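Local coordinates for Beta/gama crystallin family protein (Methanosarcina acetivorans, PDB 3HZ2) that binds calcium ions through a betagamma-crystallin domain built from two Greek key motifs, at residues Ser22-Ala27 with Ser79-Ile84; Ile38-Gly43 with Gly63-Val68. All coordinates share one frame; numbering follows the deposited sequence.

In the fold
The chain is the betagamma-crystallin domain of a longer protein, and its two contacts illustrate how consecutive Greek keys interlock. In contact 1 a loop of the first motif, Ser22-Ala27, makes a single bridge to the last strand of the second; in contact 2 strand 63-65 of the second extends the sheet of the first. Contact 2 is nested within the loop that contact 1 closes. Their centres lie about 14 Å apart on opposite sides of the chain's centre, and their nearest atoms, about 5 Å apart, do not touch. Contact 1 supplies Ser79, whose OG binds calcium at 2.6 Å. Contact 2 supplies no ligand, although the Val68 side chain lies about 7 Å from calcium.

Contact 1 (Ser22-Ala27 with Ser79-Ile84); sequences SDQPGA and SSFRQI. With CA (calcium ion), chain F.
Gln24 and Phe81 form the tight part of this contact. They make a single hydrogen-bonded antiparallel bridge, Gln24 N to Phe81 O at 2.8 Å and Phe81 N to Gln24 O at 2.9 Å. Gln24 O also accepts from Ala27 N, which closes a type I turn, the two donors coming from opposite faces. Phe81 CG sits between its backbone N and carbonyl carbon (chi1 57°), and the ring lies beside the Gln24 side chain. Gln24 CB stands over one ring face, 3.9 Å from the Phe81 centroid, in a CH-pi contact, while CG comes within 3.4 Å of Phe81 CE1. Phe81 CE2 lies 3.5 Å from Ala27 O. Gln24 bends at chi2 (-63°), and its NE2 donates to Ser22 O. An alanine at Phe81 would probably leave a gap between Gln24 and Ala27 and take away the face that steadies the Gln24 chain. Toward Asp23 and Gln83 the contact is looser and wet. Asp23 OD1 accepts Gln83 N at 3.0 Å, from above the carboxylate plane, and two waters tie the carboxylate to Gln83, one at OE1, one at O. Arg82 meets Asp23 through CB, its guanidinium turning instead to Tyr48 and Tyr53. At the buried end Ser79 OG binds calcium, in a site completed by Asp33, Glu49 O, Ser77 O and two waters, and is also hydrogen-bonded to Asn32. Strand 80-83 pairs along its other edge with strand 45-48, Ser79 and Ser80 forming a classic bulge opposite Tyr48, and the Phe81 ring reaches between the sheets to Val5, Val7, Ala20, Trp45 and Phe47.

Contact 2 (Ile38-Gly43 with Gly63-Val68); sequences IKVKSG and GEYSSV
Ile38 and Val68 meet at about a right angle, Ile38 CD1 lying 3.8 Å from Val68 CG1 on the buried side of an antiparallel strand pair. Tyr65 emerges on this same face. Its CG is anti to the carbonyl carbon (chi1 -47°), and the ring turns an edge to the backbone, with CD1 3.5 Å from Ile38 O. Farther along the ring, Val40 slants past and brings CG2 to 4.0 Å from Tyr65 CE1, while the hydroxyl bonds to Gly61 O. Strand 63-65 here adds itself to the edge of strand 37-42, the exchange between Greek keys that characterises the crystallin fold. Four backbone bonds secure it, two between Ile38 and Tyr65 and two between Val40 and Gly63, whose phi of 150° would jam any CB against the preceding carbonyl. On the opposite face Lys39 and Glu64, a non-hydrogen-bonded pair, are both extended beyond CG and cross obliquely. Lys39 CG lies 3.7 Å from Glu64 CG, but Lys39 NZ stays 4.3 Å from Glu64 OE2, beyond a salt bridge. Two waters span the charges instead: each accepts from NZ, one donating to OE1 and the other to OE2, while Phe13 offers the ammonium a cation-pi partner.

Contact 1 (Ser22-Ala27 with Ser79-Ile84)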
loop_
_atom_site.group_PDB
_atom_site.type_symbol
_atom_site.label_atom_id
_atom_site.label_comp_id
_atom_site.label_asym_id
_atom_site.label_seq_id
_atom_site.Cartn_x
_atom_site.Cartn_y
_atom_site.Cartn_z
ATOM N N SER A 22 -2.895 -0.399 -11.101
ATOM C CA SER A 22 -4.065 -1.271 -11.149
ATOM C C SER A 22 -4.194 -1.986 -9.809
ATOM O O SER A 22 -3.255 -1.990 -9.011
ATOM C CB SER A 22 -3.930 -2.295 -12.285
ATOM O OG SER A 22 -2.776 -3.096 -12.122
ATOM N N ASP A 23 -5.352 -2.592 -9.562
ATOM C CA ASP A 23 -5.592 -3.279 -8.299
ATOM C C ASP A 23 -4.666 -4.466 -8.048
ATOM O O ASP A 23 -4.284 -5.179 -8.974
ATOM C CB ASP A 23 -7.060 -3.704 -8.219
ATOM C CG ASP A 23 -8.003 -2.515 -8.285
ATOM O OD1 ASP A 23 -7.525 -1.363 -8.150
ATOM O OD2 ASP A 23 -9.218 -2.726 -8.463
ATOM N N GLN A 24 -4.312 -4.669 -6.779
ATOM C CA GLN A 24 -3.401 -5.738 -6.379
ATOM C C GLN A 24 -3.982 -6.647 -5.295
ATOM O O GLN A 24 -3.864 -6.358 -4.105
ATOM C CB GLN A 24 -2.096 -5.123 -5.861
ATOM C CG GLN A 24 -1.376 -4.235 -6.863
ATOM C CD GLN A 24 -0.917 -4.998 -8.084
ATOM O OE1 GLN A 24 -0.386 -6.098 -7.968
ATOM N NE2 GLN A 24 -1.106 -4.412 -9.262
ATOM N N PRO A 25 -4.598 -7.771 -5.691
ATOM C CA PRO A 25 -5.181 -8.686 -4.705
ATOM C C PRO A 25 -4.137 -9.435 -3.882
ATOM O O PRO A 25 -4.479 -10.159 -2.947
ATOM C CB PRO A 25 -6.027 -9.618 -5.567
ATOM C CG PRO A 25 -5.229 -9.702 -6.831
ATOM C CD PRO A 25 -4.817 -8.264 -7.063
ATOM N N GLY A 26 -2.866 -9.250 -4.234
ATOM C CA GLY A 26 -1.789 -9.906 -3.515
ATOM C C GLY A 26 -0.751 -8.927 -2.988
ATOM O O GLY A 26 0.304 -9.336 -2.504
ATOM N N ALA A 27 -1.055 -7.632 -3.091
ATOM C CA ALA A 27 -0.176 -6.560 -2.622
ATOM C C ALA A 27 1.041 -6.295 -3.507
ATOM O O ALA A 27 2.003 -5.662 -3.069
ATOM C CB ALA A 27 0.276 -6.831 -1.182
ATOM N N SER A 79 -1.740 -6.941 2.689
ATOM C CA SER A 79 -1.718 -8.128 1.837
ATOM C C SER A 79 -2.439 -7.950 0.510
ATOM O O SER A 79 -2.399 -8.830 -0.345
ATOM C CB SER A 79 -2.300 -9.327 2.582
ATOM O OG SER A 79 -1.394 -9.758 3.577
ATOM N N SER A 80 -3.107 -6.815 0.346
ATOM C CA SER A 80 -3.803 -6.512 -0.897
ATOM C C SER A 80 -4.267 -5.070 -0.859
ATOM O O SER A 80 -4.426 -4.487 0.211
ATOM C CB SER A 80 -5.006 -7.449 -1.114
ATOM O OG SER A 80 -5.991 -7.294 -0.104
ATOM N N PHE A 81 -4.444 -4.476 -2.030
ATOM C CA PHE A 81 -4.915 -3.102 -2.095
ATOM C C PHE A 81 -5.512 -2.803 -3.455
ATOM O O PHE A 81 -5.127 -3.400 -4.462
ATOM C CB PHE A 81 -3.791 -2.104 -1.736
ATOM C CG PHE A 81 -2.552 -2.207 -2.594
ATOM C CD1 PHE A 81 -2.486 -1.578 -3.836
ATOM C CD2 PHE A 81 -1.435 -2.900 -2.137
ATOM C CE1 PHE A 81 -1.326 -1.638 -4.607
ATOM C CE2 PHE A 81 -0.271 -2.968 -2.899
ATOM C CZ PHE A 81 -0.216 -2.336 -4.135
ATOM N N ARG A 82 -6.482 -1.896 -3.471
ATOM C CA ARG A 82 -7.145 -1.525 -4.707
ATOM C C ARG A 82 -7.637 -0.095 -4.659
ATOM O O ARG A 82 -7.745 0.514 -3.592
ATOM C CB ARG A 82 -8.324 -2.462 -4.981
ATOM C CG ARG A 82 -9.391 -2.458 -3.900
ATOM C CD ARG A 82 -10.515 -3.418 -4.260
ATOM N NE ARG A 82 -11.396 -3.693 -3.127
ATOM C CZ ARG A 82 -12.362 -4.608 -3.139
ATOM N NH1 ARG A 82 -12.573 -5.337 -4.229
ATOM N NH2 ARG A 82 -13.111 -4.803 -2.060
ATOM N N GLN A 83 -7.941 0.432 -5.837
ATOM C CA GLN A 83 -8.423 1.793 -5.978
ATOM C C GLN A 83 -9.887 1.885 -5.558
ATOM O O GLN A 83 -10.657 0.941 -5.747
ATOM C CB GLN A 83 -8.281 2.222 -7.438
ATOM C CG GLN A 83 -8.362 3.713 -7.666
ATOM C CD GLN A 83 -8.471 4.052 -9.139
ATOM O OE1 GLN A 83 -7.836 3.412 -9.984
ATOM N NE2 GLN A 83 -9.268 5.066 -9.456
ATOM N N ILE A 84 -10.270 3.020 -4.982
ATOM C CA ILE A 84 -11.653 3.229 -4.567
ATOM C C ILE A 84 -12.109 4.648 -4.887
ATOM O O ILE A 84 -11.253 5.464 -5.293
ATOM C CB ILE A 84 -11.844 2.980 -3.056
ATOM C CG1 ILE A 84 -10.903 3.878 -2.251
ATOM C CG2 ILE A 84 -11.611 1.508 -2.741
ATOM C CD1 ILE A 84 -11.100 3.772 -0.751
ATOM O OXT ILE A 84 -13.317 4.925 -4.722
HETATM CA CA CA F . -1.390 -9.480 6.161
HETATM O O HOH W 1 -7.401 0.817 -10.098
HETATM O O HOH W 2 -10.896 -0.978 -7.519
HETATM O O HOH W 3 -0.723 -9.771 8.827
HETATM O O HOH W 4 -1.855 -12.217 6.009
#

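Contact 2 (Ile38-Gly43 with Gly63-Val68)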
loop_
_atom_site.group_PDB
_atom_site.type_symbol
_atom_site.label_atom_id
_atom_site.label_comp_id
_atom_site.label_asym_id
_atom_site.label_seq_id
_atom_site.Cartn_x
_atom_site.Cartn_y
_atom_site.Cartn_z
ATOM N N ILE A 38 4.545 4.187 1.926
ATOM C CA ILE A 38 3.715 4.285 0.736
ATOM C C ILE A 38 3.673 5.698 0.167
ATOM O O ILE A 38 3.753 6.677 0.905
ATOM C CB ILE A 38 2.250 3.884 1.064
ATOM C CG1 ILE A 38 2.202 2.466 1.638
ATOM C CG2 ILE A 38 1.379 4.001 -0.187
ATOM C CD1 ILE A 38 0.848 2.084 2.222
ATOM N N LYS A 39 3.537 5.786 -1.152
ATOM C CA LYS A 39 3.422 7.073 -1.831
ATOM C C LYS A 39 2.207 7.025 -2.748
ATOM O O LYS A 39 2.232 6.347 -3.772
ATOM C CB LYS A 39 4.660 7.368 -2.678
ATOM C CG LYS A 39 5.902 7.758 -1.906
ATOM C CD LYS A 39 7.002 8.162 -2.878
ATOM C CE LYS A 39 8.336 8.367 -2.187
ATOM N NZ LYS A 39 9.381 8.773 -3.184
ATOM N N VAL A 40 1.138 7.725 -2.378
ATOM C CA VAL A 40 -0.049 7.752 -3.221
ATOM C C VAL A 40 0.111 8.946 -4.156
ATOM O O VAL A 40 -0.087 10.090 -3.753
ATOM C CB VAL A 40 -1.341 7.925 -2.392
ATOM C CG1 VAL A 40 -2.549 7.987 -3.323
ATOM C CG2 VAL A 40 -1.495 6.762 -1.417
ATOM N N LYS A 41 0.489 8.668 -5.398
ATOM C CA LYS A 41 0.702 9.705 -6.400
ATOM C C LYS A 41 -0.610 10.355 -6.814
ATOM O O LYS A 41 -0.680 11.569 -7.019
ATOM C CB LYS A 41 1.385 9.108 -7.634
ATOM C CG LYS A 41 2.663 8.335 -7.330
ATOM C CD LYS A 41 3.723 9.229 -6.705
ATOM C CE LYS A 41 4.145 10.334 -7.664
ATOM N NZ LYS A 41 5.138 11.262 -7.054
ATOM N N SER A 42 -1.649 9.538 -6.937
ATOM C CA SER A 42 -2.962 10.030 -7.330
ATOM C C SER A 42 -4.042 9.007 -7.020
ATOM O O SER A 42 -3.780 7.801 -6.984
ATOM C CB SER A 42 -2.970 10.356 -8.826
ATOM O OG SER A 42 -2.429 9.280 -9.571
ATOM N N GLY A 43 -5.258 9.498 -6.801
ATOM C CA GLY A 43 -6.370 8.623 -6.489
ATOM C C GLY A 43 -6.367 8.238 -5.025
ATOM O O GLY A 43 -5.447 8.592 -4.285
ATOM N N GLY A 63 -0.643 11.614 -1.144
ATOM C CA GLY A 63 0.307 12.055 -0.142
ATOM C C GLY A 63 1.364 10.996 0.089
ATOM O O GLY A 63 1.330 9.927 -0.528
ATOM N N GLU A 64 2.308 11.281 0.978
ATOM C CA GLU A 64 3.361 10.321 1.261
ATOM C C GLU A 64 3.354 9.901 2.716
ATOM O O GLU A 64 3.095 10.705 3.615
ATOM C CB GLU A 64 4.721 10.892 0.848
ATOM C CG GLU A 64 4.812 11.067 -0.657
ATOM C CD GLU A 64 6.202 11.385 -1.151
ATOM O OE1 GLU A 64 7.162 11.302 -0.354
ATOM O OE2 GLU A 64 6.326 11.712 -2.350
ATOM N N TYR A 65 3.630 8.623 2.938
ATOM C CA TYR A 65 3.628 8.058 4.275
ATOM C C TYR A 65 4.939 7.325 4.501
ATOM O O TYR A 65 5.065 6.158 4.149
ATOM C CB TYR A 65 2.438 7.103 4.404
ATOM C CG TYR A 65 1.145 7.707 3.887
ATOM C CD1 TYR A 65 0.833 7.690 2.525
ATOM C CD2 TYR A 65 0.260 8.348 4.754
ATOM C CE1 TYR A 65 -0.329 8.302 2.042
ATOM C CE2 TYR A 65 -0.898 8.963 4.281
ATOM C CZ TYR A 65 -1.186 8.937 2.925
ATOM O OH TYR A 65 -2.320 9.561 2.462
ATOM N N SER A 66 5.910 8.025 5.082
ATOM C CA SER A 66 7.229 7.453 5.339
ATOM C C SER A 66 7.160 6.210 6.216
ATOM O O SER A 66 8.088 5.402 6.240
ATOM C CB SER A 66 8.136 8.503 5.983
ATOM O OG SER A 66 7.566 9.001 7.179
ATOM N N SER A 67 6.059 6.074 6.944
ATOM C CA SER A 67 5.817 4.924 7.809
ATOM C C SER A 67 4.321 4.622 7.734
ATOM O O SER A 67 3.504 5.499 7.992
ATOM C CB SER A 67 6.196 5.244 9.254
ATOM O OG SER A 67 5.751 4.214 10.121
ATOM N N VAL A 68 3.959 3.394 7.377
ATOM C CA VAL A 68 2.542 3.044 7.276
ATOM C C VAL A 68 1.804 3.275 8.590
ATOM O O VAL A 68 0.612 3.570 8.601
ATOM C CB VAL A 68 2.342 1.571 6.844
ATOM C CG1 VAL A 68 2.762 1.396 5.392
ATOM C CG2 VAL A 68 3.144 0.647 7.739
HETATM O O HOH W 5 8.355 11.459 -4.120
HETATM O O HOH W 6 9.589 11.396 -1.582
#